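Local coordinates for Phosphoglucomutase/phosphomannomutase family protein (PDB 3UW2) that probably catalyses intramolecular phosphoryl transfer on phosphorylated hexoses, as a metal-dependent enzyme of the phosphohexose mutase family, at residues 286-291 and 383-388; 193-198 and 370-375; 303-308 and 345-350. All coordinates share one frame; numbering follows the deposited sequence.

Contact 1 of 3, residues 286-291 and 383-388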
ATOM      1  N   LEU A 286       7.904   8.485   6.560  1.00 25.81           N
ATOM      2  CA  LEU A 286       7.937   9.421   5.428  1.00 28.15           C
ATOM      3  C   LEU A 286       8.747  10.679   5.754  1.00 28.41           C
ATOM      4  O   LEU A 286       9.432  11.196   4.874  1.00 28.12           O
ATOM      5  CB  LEU A 286       6.520   9.812   4.966  1.00 28.61           C
ATOM      6  CG  LEU A 286       6.442  10.566   3.633  1.00 31.63           C
ATOM      7  CD1 LEU A 286       6.888   9.633   2.514  1.00 29.75           C
ATOM      8  CD2 LEU A 286       5.022  11.031   3.381  1.00 33.06           C
ATOM      9  N   MET A 287       8.670  11.183   7.003  1.00 29.88           N
ATOM     10  CA  MET A 287       9.557  12.317   7.370  1.00 30.10           C
ATOM     11  C   MET A 287      11.038  11.970   7.132  1.00 31.02           C
ATOM     12  O   MET A 287      11.809  12.773   6.603  1.00 26.92           O
ATOM     13  CB  MET A 287       9.271  12.806   8.791  1.00 31.74           C
ATOM     14  CG  MET A 287       7.918  13.537   8.837  1.00 30.45           C
ATOM     15  SD  MET A 287       7.388  14.386  10.347  1.00 39.59           S
ATOM     16  CE  MET A 287       6.812  13.060  11.409  1.00 32.62           C
ATOM     17  N   LEU A 288      11.426  10.732   7.462  1.00 29.82           N
ATOM     18  CA  LEU A 288      12.831  10.390   7.433  1.00 27.51           C
ATOM     19  C   LEU A 288      13.264  10.245   5.965  1.00 29.32           C
ATOM     20  O   LEU A 288      14.380  10.654   5.541  1.00 29.49           O
ATOM     21  CB  LEU A 288      13.041   9.069   8.244  1.00 26.45           C
ATOM     22  CG  LEU A 288      14.455   8.531   8.437  1.00 28.71           C
ATOM     23  CD1 LEU A 288      15.206   9.334   9.531  1.00 28.50           C
ATOM     24  CD2 LEU A 288      14.478   7.013   8.777  1.00 27.71           C
ATOM     25  N   PHE A 289      12.380   9.641   5.182  1.00 28.28           N
ATOM     26  CA  PHE A 289      12.657   9.523   3.743  1.00 27.18           C
ATOM     27  C   PHE A 289      12.683  10.907   3.027  1.00 26.84           C
ATOM     28  O   PHE A 289      13.511  11.168   2.169  1.00 25.09           O
ATOM     29  CB  PHE A 289      11.551   8.632   3.127  1.00 24.15           C
ATOM     30  CG  PHE A 289      11.659   7.198   3.543  1.00 26.04           C
ATOM     31  CD1 PHE A 289      12.893   6.512   3.382  1.00 28.27           C
ATOM     32  CD2 PHE A 289      10.518   6.490   3.952  1.00 25.83           C
ATOM     33  CE1 PHE A 289      13.013   5.171   3.757  1.00 27.90           C
ATOM     34  CE2 PHE A 289      10.634   5.131   4.325  1.00 28.35           C
ATOM     35  CZ  PHE A 289      11.894   4.489   4.219  1.00 28.32           C
ATOM     36  N   ALA A 290      11.728  11.762   3.360  1.00 24.69           N
ATOM     37  CA  ALA A 290      11.603  13.078   2.739  1.00 26.83           C
ATOM     38  C   ALA A 290      12.877  13.848   3.033  1.00 28.86           C
ATOM     39  O   ALA A 290      13.368  14.584   2.181  1.00 28.40           O
ATOM     40  CB  ALA A 290      10.408  13.846   3.362  1.00 25.90           C
ATOM     41  N   GLU A 291      13.378  13.763   4.260  1.00 30.07           N
ATOM     42  CA  GLU A 291      14.590  14.486   4.558  1.00 30.80           C
ATOM     43  C   GLU A 291      15.720  14.040   3.624  1.00 30.96           C
ATOM     44  O   GLU A 291      16.403  14.871   3.016  1.00 30.89           O
ATOM     45  CB  GLU A 291      14.961  14.323   6.033  1.00 34.23           C
ATOM     46  CG  GLU A 291      16.393  14.726   6.403  1.00 34.61           C
ATOM     47  CD  GLU A 291      16.633  14.614   7.923  1.00 37.84           C
ATOM     48  OE1 GLU A 291      16.193  13.611   8.561  1.00 39.16           O
ATOM     49  OE2 GLU A 291      17.247  15.550   8.472  1.00 37.58           O
ATOM     50  N   ALA A 383      17.222   5.084  18.196  1.00 37.53           N
ATOM     51  CA  ALA A 383      17.255   6.491  18.697  1.00 38.36           C
ATOM     52  C   ALA A 383      16.875   7.450  17.541  1.00 35.80           C
ATOM     53  O   ALA A 383      16.057   8.360  17.722  1.00 36.54           O
ATOM     54  CB  ALA A 383      18.612   6.846  19.331  1.00 35.78           C
ATOM     55  N   LEU A 384      17.430   7.210  16.347  1.00 35.11           N
ATOM     56  CA  LEU A 384      17.082   7.981  15.133  1.00 34.74           C
ATOM     57  C   LEU A 384      15.589   7.914  14.847  1.00 33.36           C
ATOM     58  O   LEU A 384      14.948   8.934  14.648  1.00 31.46           O
ATOM     59  CB  LEU A 384      17.885   7.510  13.921  1.00 34.94           C
ATOM     60  CG  LEU A 384      17.761   8.304  12.594  1.00 37.16           C
ATOM     61  CD1 LEU A 384      18.269   9.742  12.717  1.00 39.07           C
ATOM     62  CD2 LEU A 384      18.459   7.622  11.440  1.00 35.73           C
ATOM     63  N   LEU A 385      15.000   6.725  14.889  1.00 33.59           N
ATOM     64  CA  LEU A 385      13.557   6.613  14.620  1.00 32.45           C
ATOM     65  C   LEU A 385      12.714   7.211  15.743  1.00 33.85           C
ATOM     66  O   LEU A 385      11.798   7.984  15.480  1.00 33.09           O
ATOM     67  CB  LEU A 385      13.142   5.139  14.448  1.00 33.35           C
ATOM     68  CG  LEU A 385      13.687   4.480  13.150  1.00 30.27           C
ATOM     69  CD1 LEU A 385      13.580   2.975  13.301  1.00 31.16           C
ATOM     70  CD2 LEU A 385      12.914   4.924  11.922  1.00 30.65           C
ATOM     71  N   ASN A 386      13.027   6.871  16.987  1.00 32.84           N
ATOM     72  CA  ASN A 386      12.251   7.408  18.117  1.00 36.62           C
ATOM     73  C   ASN A 386      12.285   8.923  18.209  1.00 37.17           C
ATOM     74  O   ASN A 386      11.370   9.527  18.758  1.00 37.24           O
ATOM     75  CB  ASN A 386      12.626   6.767  19.474  1.00 36.78           C
ATOM     76  CG  ASN A 386      12.142   5.299  19.567  1.00 38.44           C
ATOM     77  OD1 ASN A 386      10.996   4.986  19.195  1.00 36.49           O
ATOM     78  ND2 ASN A 386      13.018   4.397  20.040  1.00 38.04           N
ATOM     79  N   GLY A 387      13.354   9.530  17.724  1.00 37.36           N
ATOM     80  CA  GLY A 387      13.490  10.956  17.879  1.00 36.78           C
ATOM     81  C   GLY A 387      12.792  11.739  16.761  1.00 35.95           C
ATOM     82  O   GLY A 387      12.757  12.947  16.837  1.00 34.22           O
ATOM     83  N   LEU A 388      12.248  11.056  15.740  1.00 33.56           N
ATOM     84  CA  LEU A 388      11.360  11.712  14.757  1.00 33.73           C
ATOM     85  C   LEU A 388      10.242  12.433  15.489  1.00 33.44           C
ATOM     86  O   LEU A 388       9.911  12.045  16.578  1.00 33.07           O
ATOM     87  CB  LEU A 388      10.828  10.686  13.751  1.00 32.93           C
ATOM     88  CG  LEU A 388      11.910  10.233  12.722  1.00 31.29           C
ATOM     89  CD1 LEU A 388      11.504   8.917  12.116  1.00 30.55           C
ATOM     90  CD2 LEU A 388      12.024  11.268  11.639  1.00 29.49           C
TER
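Leu288 meets three leucines, Leu384, Leu385 and Leu388, and illustrates how one branched side chain can join a helix to a second helix and the loop after it through aliphatic packing. Its CG stands trans to the backbone N (chi1 -177°), which carries both methyls out from helix 282-296 and divides them between two neighbours. CD1 comes within 4.1 Å of Leu384 CG, the two side chains passing each other at a slant. CD2 lies 4.1 Å from Leu385 CD2, and here the side chains are turned at about a right angle. The tip of each partner leans in, although neither CB is aimed at the opposite helix.

The third leucine meets the root of the Leu288 side chain, at CB. Leu388 lies in the loop after helix 381-386 and lays its forked end against the helix surface, with CD1 4.2 Å from Leu288 CB and CD2 4.2 Å from Met287 CB. The rest of Met287 turns toward Pro389 and helix 311-318, so only its base takes part here.

Polar groups work around this apolar patch, through other parts of the fold. Leu388 N is bonded to Leu385 O at 3.1 Å, which ties the loop residue back to its helix. Leu371 of helix 364-375 also packs on Leu288 and continues the hydrocarbon layer.

With aliphatic groups meeting at van der Waals distance and mostly buried, cohesion between the two segments is apolar, resting on shape and exclusion of water, while the polar bonds around it go elsewhere in the chain, Leu388 O to Arg284 and the Asn386 amide to Asp276.

Contact 2 of 3, residues 193-198 and 370-375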
ATOM      1  N   ARG A 193      27.007  -0.162   6.826  1.00 44.73           N
ATOM      2  CA  ARG A 193      27.388  -1.222   7.715  1.00 47.05           C
ATOM      3  C   ARG A 193      26.268  -2.268   7.650  1.00 46.87           C
ATOM      4  O   ARG A 193      25.142  -1.935   7.269  1.00 46.21           O
ATOM      5  CB  ARG A 193      27.583  -0.720   9.163  1.00 47.58           C
ATOM      6  CG  ARG A 193      26.325  -0.229   9.893  1.00 45.72           C
ATOM      7  CD  ARG A 193      26.670   0.250  11.315  1.00 48.32           C
ATOM      8  NE  ARG A 193      25.486   0.748  12.002  1.00 48.68           N
ATOM      9  CZ  ARG A 193      24.612  -0.014  12.669  1.00 49.78           C
ATOM     10  NH1 ARG A 193      24.808  -1.307  12.784  1.00 48.92           N
ATOM     11  NH2 ARG A 193      23.539   0.516  13.241  1.00 48.09           N
ATOM     12  N   PRO A 194      26.572  -3.538   7.988  1.00 47.18           N
ATOM     13  CA  PRO A 194      25.463  -4.500   8.149  1.00 44.95           C
ATOM     14  C   PRO A 194      24.628  -4.167   9.368  1.00 45.44           C
ATOM     15  O   PRO A 194      25.127  -3.594  10.361  1.00 44.52           O
ATOM     16  CB  PRO A 194      26.156  -5.856   8.346  1.00 44.87           C
ATOM     17  CG  PRO A 194      27.593  -5.572   8.590  1.00 47.85           C
ATOM     18  CD  PRO A 194      27.903  -4.177   8.093  1.00 48.80           C
ATOM     19  N   LEU A 195      23.356  -4.504   9.287  1.00 39.90           N
ATOM     20  CA  LEU A 195      22.459  -4.260  10.371  1.00 41.33           C
ATOM     21  C   LEU A 195      21.713  -5.592  10.590  1.00 41.22           C
ATOM     22  O   LEU A 195      21.247  -6.222   9.626  1.00 43.60           O
ATOM     23  CB  LEU A 195      21.511  -3.159   9.900  1.00 45.77           C
ATOM     24  CG  LEU A 195      21.007  -2.001  10.760  1.00 53.49           C
ATOM     25  CD1 LEU A 195      20.800  -0.730   9.946  1.00 52.00           C
ATOM     26  CD2 LEU A 195      19.665  -2.455  11.321  1.00 58.75           C
ATOM     27  N   LYS A 196      21.564  -6.012  11.831  1.00 35.40           N
ATOM     28  CA  LYS A 196      20.873  -7.257  12.117  1.00 35.98           C
ATOM     29  C   LYS A 196      19.400  -6.980  12.305  1.00 33.61           C
ATOM     30  O   LYS A 196      19.039  -6.115  13.103  1.00 33.39           O
ATOM     31  CB  LYS A 196      21.451  -7.943  13.368  1.00 38.49           C
ATOM     32  CG  LYS A 196      20.863  -9.345  13.551  1.00 35.95           C
ATOM     33  CD  LYS A 196      21.773 -10.186  14.403  1.00 35.83           C
ATOM     34  CE  LYS A 196      21.016 -11.404  14.931  1.00 35.64           C
ATOM     35  NZ  LYS A 196      21.988 -12.168  15.745  1.00 38.48           N
ATOM     36  N   LEU A 197      18.572  -7.666  11.527  1.00 32.84           N
ATOM     37  CA  LEU A 197      17.109  -7.401  11.441  1.00 35.34           C
ATOM     38  C   LEU A 197      16.260  -8.599  11.831  1.00 33.01           C
ATOM     39  O   LEU A 197      16.634  -9.727  11.553  1.00 38.09           O
ATOM     40  CB  LEU A 197      16.670  -7.130  10.001  1.00 36.35           C
ATOM     41  CG  LEU A 197      17.370  -6.402   8.923  1.00 39.35           C
ATOM     42  CD1 LEU A 197      16.276  -6.060   7.920  1.00 36.50           C
ATOM     43  CD2 LEU A 197      17.905  -5.156   9.583  1.00 45.86           C
ATOM     44  N   VAL A 198      15.105  -8.327  12.420  1.00 32.82           N
ATOM     45  CA  VAL A 198      14.052  -9.312  12.572  1.00 33.03           C
ATOM     46  C   VAL A 198      13.148  -9.084  11.361  1.00 30.99           C
ATOM     47  O   VAL A 198      12.736  -7.935  11.114  1.00 33.76           O
ATOM     48  CB  VAL A 198      13.317  -9.083  13.908  1.00 32.73           C
ATOM     49  CG1 VAL A 198      12.068  -9.972  13.985  1.00 34.14           C
ATOM     50  CG2 VAL A 198      14.265  -9.439  15.053  1.00 31.67           C
ATOM     51  N   ARG A 370      15.428   1.067   1.446  1.00 25.98           N
ATOM     52  CA  ARG A 370      15.730   2.473   1.485  1.00 26.31           C
ATOM     53  C   ARG A 370      15.869   2.872   2.951  1.00 27.87           C
ATOM     54  O   ARG A 370      16.655   3.747   3.268  1.00 26.89           O
ATOM     55  CB  ARG A 370      14.632   3.310   0.803  1.00 24.94           C
ATOM     56  CG  ARG A 370      14.654   3.217  -0.748  1.00 25.17           C
ATOM     57  CD  ARG A 370      15.883   3.909  -1.337  1.00 24.79           C
ATOM     58  NE  ARG A 370      15.772   5.399  -1.207  1.00 24.39           N
ATOM     59  CZ  ARG A 370      15.358   6.224  -2.169  1.00 26.75           C
ATOM     60  NH1 ARG A 370      15.080   5.769  -3.429  1.00 25.47           N
ATOM     61  NH2 ARG A 370      15.311   7.526  -1.915  1.00 26.61           N
ATOM     62  N   LEU A 371      15.083   2.239   3.831  1.00 28.44           N
ATOM     63  CA  LEU A 371      15.132   2.577   5.291  1.00 27.70           C
ATOM     64  C   LEU A 371      16.509   2.091   5.832  1.00 30.71           C
ATOM     65  O   LEU A 371      17.223   2.837   6.497  1.00 30.50           O
ATOM     66  CB  LEU A 371      13.955   1.896   5.976  1.00 26.40           C
ATOM     67  CG  LEU A 371      13.889   2.072   7.501  1.00 27.47           C
ATOM     68  CD1 LEU A 371      13.994   3.545   7.849  1.00 27.19           C
ATOM     69  CD2 LEU A 371      12.613   1.462   8.037  1.00 28.26           C
ATOM     70  N   LEU A 372      16.928   0.864   5.471  1.00 30.17           N
ATOM     71  CA  LEU A 372      18.257   0.368   5.902  1.00 30.82           C
ATOM     72  C   LEU A 372      19.419   1.281   5.397  1.00 32.67           C
ATOM     73  O   LEU A 372      20.416   1.463   6.074  1.00 33.96           O
ATOM     74  CB  LEU A 372      18.473  -1.066   5.425  1.00 32.17           C
ATOM     75  CG  LEU A 372      17.600  -2.222   5.936  1.00 30.74           C
ATOM     76  CD1 LEU A 372      17.876  -3.481   5.158  1.00 33.48           C
ATOM     77  CD2 LEU A 372      17.965  -2.417   7.395  1.00 33.82           C
ATOM     78  N   GLU A 373      19.316   1.811   4.192  1.00 33.77           N
ATOM     79  CA  GLU A 373      20.347   2.715   3.676  1.00 34.09           C
ATOM     80  C   GLU A 373      20.581   3.909   4.638  1.00 34.30           C
ATOM     81  O   GLU A 373      21.739   4.318   4.873  1.00 33.13           O
ATOM     82  CB  GLU A 373      19.894   3.264   2.324  1.00 32.66           C
ATOM     83  CG  GLU A 373      20.884   4.247   1.691  1.00 34.07           C
ATOM     84  CD  GLU A 373      20.407   4.698   0.315  1.00 34.16           C
ATOM     85  OE1 GLU A 373      19.399   5.479   0.192  1.00 32.34           O
ATOM     86  OE2 GLU A 373      21.027   4.244  -0.644  1.00 33.97           O
ATOM     87  N   ILE A 374      19.477   4.459   5.147  1.00 31.23           N
ATOM     88  CA  ILE A 374      19.507   5.570   6.075  1.00 31.76           C
ATOM     89  C   ILE A 374      19.924   5.137   7.486  1.00 35.30           C
ATOM     90  O   ILE A 374      20.828   5.755   8.067  1.00 36.21           O
ATOM     91  CB  ILE A 374      18.147   6.284   6.133  1.00 30.18           C
ATOM     92  CG1 ILE A 374      17.812   6.923   4.752  1.00 29.04           C
ATOM     93  CG2 ILE A 374      18.137   7.348   7.239  1.00 30.16           C
ATOM     94  CD1 ILE A 374      16.395   7.416   4.595  1.00 30.37           C
ATOM     95  N   LEU A 375      19.258   4.110   8.039  1.00 33.14           N
ATOM     96  CA  LEU A 375      19.521   3.600   9.400  1.00 33.26           C
ATOM     97  C   LEU A 375      20.980   3.136   9.546  1.00 35.72           C
ATOM     98  O   LEU A 375      21.620   3.354  10.583  1.00 35.94           O
ATOM     99  CB  LEU A 375      18.589   2.418   9.711  1.00 31.23           C
ATOM    100  CG  LEU A 375      17.094   2.779   9.844  1.00 30.22           C
ATOM    101  CD1 LEU A 375      16.298   1.554  10.317  1.00 28.70           C
ATOM    102  CD2 LEU A 375      16.860   4.006  10.711  1.00 31.03           C
TER
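Arg193 brings the flat group that comes near the other segment, its guanidinium, toward the last residue of helix 364-375. Leu375 O stands 4.3 Å from Arg193 NH2, in an oblique position that belongs to neither a face nor an edge of the group, and too far for a bond. The plane is held from elsewhere: NH1 forms a salt bridge with Glu258 and NH2 donates to Val378 O, just beyond the helix, while Pro381 packs against the side chain. The guanidinium thus links its own domain to the chain that leaves the helix.

Apart from the guanidinium the contact is aliphatic. Leu195 CD1 lies 3.9 Å from Leu375 CB, over the base of that side chain, and 4.2 Å from Leu372 CD2. The torsions of Leu195 are unusual, with chi1 (-140°) and chi2 both away from staggered values.

Such packing is a worked case of how neighbouring alpha/beta domains pack together at an interface of leucines. Residues 197-200 form an inner strand of the domain II sheet, flanked by strands 221-224 and 259-263, whereas the helix belongs to domain III; leucines from the strand and the loop before it are pressed onto the helix flank.

Leu197 and Leu372 reach toward each other tip to tip. Their CD2 atoms are 3.5 Å apart, a tight approach for two methyls, and Leu197 CD1 follows at 4.0 Å from Leu372 CD2. In Leu372 the CG lies opposite the carbonyl carbon (chi1 -64°), a setting that directs the fork at the strand. Leu191 also touches Leu372, and the Leu375 side chain packs in addition on Pro381, Leu384 and Leu385 of helix 381-386.

Contact 3 of 3, residues 303-308 and 345-350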
ATOM      1  N   ILE A 303       4.296  14.084  -1.338  1.00 25.97           N
ATOM      2  CA  ILE A 303       2.847  13.819  -1.250  1.00 27.05           C
ATOM      3  C   ILE A 303       2.498  12.903  -0.060  1.00 29.08           C
ATOM      4  O   ILE A 303       3.143  11.891   0.148  1.00 29.77           O
ATOM      5  CB  ILE A 303       2.325  13.175  -2.565  1.00 25.30           C
ATOM      6  CG1 ILE A 303       2.621  14.128  -3.772  1.00 24.57           C
ATOM      7  CG2 ILE A 303       0.788  12.898  -2.441  1.00 26.28           C
ATOM      8  CD1 ILE A 303       2.580  13.447  -5.177  1.00 25.73           C
ATOM      9  N   TYR A 304       1.462  13.246   0.701  1.00 27.08           N
ATOM     10  CA  TYR A 304       0.980  12.324   1.688  1.00 27.13           C
ATOM     11  C   TYR A 304      -0.540  12.535   1.819  1.00 28.92           C
ATOM     12  O   TYR A 304      -1.079  13.485   1.249  1.00 30.65           O
ATOM     13  CB  TYR A 304       1.678  12.584   3.024  1.00 27.19           C
ATOM     14  CG  TYR A 304       1.602  14.042   3.483  1.00 27.95           C
ATOM     15  CD1 TYR A 304       0.584  14.481   4.362  1.00 28.47           C
ATOM     16  CD2 TYR A 304       2.554  14.968   3.065  1.00 29.04           C
ATOM     17  CE1 TYR A 304       0.529  15.791   4.804  1.00 29.58           C
ATOM     18  CE2 TYR A 304       2.522  16.289   3.510  1.00 30.31           C
ATOM     19  CZ  TYR A 304       1.512  16.691   4.382  1.00 35.09           C
ATOM     20  OH  TYR A 304       1.483  18.006   4.836  1.00 37.39           O
ATOM     21  N   ASP A 305      -1.227  11.703   2.598  1.00 28.21           N
ATOM     22  CA  ASP A 305      -2.692  11.746   2.593  1.00 27.47           C
ATOM     23  C   ASP A 305      -3.211  12.465   3.847  1.00 29.05           C
ATOM     24  O   ASP A 305      -2.458  12.737   4.788  1.00 31.34           O
ATOM     25  CB  ASP A 305      -3.235  10.313   2.398  1.00 31.49           C
ATOM     26  CG  ASP A 305      -3.078   9.417   3.670  1.00 35.27           C
ATOM     27  OD1 ASP A 305      -1.956   9.304   4.236  1.00 32.00           O
ATOM     28  OD2 ASP A 305      -4.114   8.839   4.105  1.00 36.90           O
ATOM     29  N   VAL A 306      -4.487  12.836   3.853  1.00 29.36           N
ATOM     30  CA  VAL A 306      -5.093  13.518   4.975  1.00 28.42           C
ATOM     31  C   VAL A 306      -5.143  12.800   6.340  1.00 31.25           C
ATOM     32  O   VAL A 306      -5.611  13.386   7.337  1.00 32.20           O
ATOM     33  CB  VAL A 306      -6.531  13.846   4.627  1.00 30.63           C
ATOM     34  CG1 VAL A 306      -6.576  15.022   3.612  1.00 31.01           C
ATOM     35  CG2 VAL A 306      -7.254  12.561   4.199  1.00 27.39           C
ATOM     36  N   LYS A 307      -4.794  11.535   6.397  1.00 31.62           N
ATOM     37  CA  LYS A 307      -4.638  10.872   7.712  1.00 33.15           C
ATOM     38  C   LYS A 307      -3.286  11.119   8.423  1.00 33.15           C
ATOM     39  O   LYS A 307      -3.101  10.633   9.527  1.00 37.26           O
ATOM     40  CB  LYS A 307      -4.783   9.357   7.555  1.00 30.40           C
ATOM     41  CG  LYS A 307      -6.213   8.925   7.206  1.00 34.15           C
ATOM     42  CD  LYS A 307      -6.320   7.428   6.888  1.00 33.76           C
ATOM     43  CE  LYS A 307      -7.799   7.072   6.671  1.00 36.39           C
ATOM     44  NZ  LYS A 307      -8.045   5.601   6.606  1.00 37.22           N
ATOM     45  N   CYS A 308      -2.318  11.793   7.765  1.00 33.88           N
ATOM     46  CA  CYS A 308      -0.937  11.856   8.253  1.00 32.41           C
ATOM     47  C   CYS A 308      -0.790  12.949   9.315  1.00 31.19           C
ATOM     48  O   CYS A 308      -1.556  13.873   9.312  1.00 31.97           O
ATOM     49  CB  CYS A 308       0.035  12.110   7.119  1.00 30.90           C
ATOM     50  SG  CYS A 308       0.330  10.605   6.142  1.00 33.42           S
ATOM     51  N   ALA A 345       5.970   9.799  -2.231  1.00 25.88           N
ATOM     52  CA  ALA A 345       4.621   9.929  -1.521  1.00 28.07           C
ATOM     53  C   ALA A 345       4.530   8.844  -0.476  1.00 27.43           C
ATOM     54  O   ALA A 345       5.202   7.835  -0.597  1.00 27.84           O
ATOM     55  CB  ALA A 345       3.478   9.774  -2.477  1.00 27.74           C
ATOM     56  N   GLY A 346       3.677   9.012   0.530  1.00 28.43           N
ATOM     57  CA  GLY A 346       3.442   7.909   1.443  1.00 29.49           C
ATOM     58  C   GLY A 346       2.055   8.132   2.032  1.00 33.82           C
ATOM     59  O   GLY A 346       1.558   9.269   2.007  1.00 31.84           O
ATOM     60  N   GLU A 347       1.406   7.059   2.491  1.00 31.33           N
ATOM     61  CA  GLU A 347       0.129   7.188   3.168  1.00 36.83           C
ATOM     62  C   GLU A 347       0.191   6.543   4.518  1.00 36.16           C
ATOM     63  O   GLU A 347       0.997   5.639   4.751  1.00 38.15           O
ATOM     64  CB  GLU A 347      -0.947   6.458   2.428  1.00 42.93           C
ATOM     65  CG  GLU A 347      -1.025   6.654   0.937  1.00 41.73           C
ATOM     66  CD  GLU A 347      -1.934   5.569   0.390  1.00 46.71           C
ATOM     67  OE1 GLU A 347      -1.425   4.473   0.087  1.00 48.51           O
ATOM     68  OE2 GLU A 347      -3.162   5.788   0.350  1.00 46.66           O
ATOM     69  N   MET A 348      -0.681   6.999   5.404  1.00 37.51           N
ATOM     70  CA  MET A 348      -0.729   6.491   6.770  1.00 40.37           C
ATOM     71  C   MET A 348      -0.783   4.939   6.806  1.00 48.61           C
ATOM     72  O   MET A 348       0.024   4.295   7.510  1.00 46.05           O
ATOM     73  CB  MET A 348      -1.912   7.142   7.505  1.00 42.28           C
ATOM     74  CG  MET A 348      -1.834   7.042   9.012  1.00 49.07           C
ATOM     75  SD  MET A 348      -0.163   7.521   9.515  1.00 50.65           S
ATOM     76  CE  MET A 348      -0.355   7.185  11.260  1.00 45.25           C
ATOM     77  N   SER A 349      -1.668   4.357   5.994  1.00 44.55           N
ATOM     78  CA  SER A 349      -1.758   2.876   5.798  1.00 48.95           C
ATOM     79  C   SER A 349      -0.461   2.124   5.487  1.00 44.24           C
ATOM     80  O   SER A 349      -0.450   0.908   5.529  1.00 49.02           O
ATOM     81  CB  SER A 349      -2.711   2.565   4.678  1.00 43.43           C
ATOM     82  OG  SER A 349      -2.007   2.844   3.481  1.00 47.96           O
ATOM     83  N   GLY A 350       0.623   2.823   5.174  1.00 39.43           N
ATOM     84  CA  GLY A 350       1.932   2.195   5.040  1.00 35.56           C
ATOM     85  C   GLY A 350       2.392   1.840   3.618  1.00 35.14           C
ATOM     86  O   GLY A 350       3.310   0.996   3.419  1.00 35.67           O
TER
HETATM   87  O   HOH W   1      -3.358   5.851   4.559  1.00 41.31           O
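Parallel strands 301-305 and 344-346 of the domain III sheet run side by side at Ile303 and Ala345, then part into two turns at their C-terminal ends. Gly346 N donates to Ile303 O at 3.0 Å, and Ile303 CB rests 3.6 Å from Ala345 CB on the sheet face covered by helix 330-340. One residue further the pairing loosens: Tyr304 CA makes a CA-H...O contact of 3.1 Å with Gly346 O, while Asp305 N is buried without a partner.

Asp305 bridges the two segments where the strands part. With CG placed between its backbone N and carbonyl carbon (chi1 73°), the carboxylate turns to the segment that follows the other strand, and OD1 accepts from Met348 N at 2.9 Å on its syn side, 30° out of the carboxylate plane. OD2 is hydrogen-bonded to Thr328 and also accepts from a water. That water in turn accepts from Ser349 N at 2.7 Å. One aspartate therefore ties down the type I turn Glu347-Gly350. Lys307 CB packs 3.6 Å from Met348 CB before its chain leaves for a salt bridge with Glu396.

Glu347, its OE2 held by Gly329 N, has its side chain about 10 Å from the zinc ion. The Gly-Glu-Met-Ser-Gly sequence from Gly346 through this turn is consistent with the sugar-recognition loop of phosphohexose mutases, set at the C-terminal ends of the parallel strands of a mixed sheet.

In the fold
Followed from the N terminus, the chain first supplies residues 193-198 in domain II, and contact 2 closes the longest loop when helix 364-375 returns to them. Before that return, 286-291 opens contact 1, which ends only at 383-388; contacts 1 and 2 therefore cross. Contact 3, between 303-308 and 345-350, closes a short loop lying within both. In space, contact 1 is the middle term: Phe289 packs on Leu371 and Ile374, while Leu286 lies on Tyr304 and Gly346. Contacts 2 and 3 stay about 10 Å apart at their nearest atoms. Together they join the domain II sheet, the domain III helices and the domain III sheet.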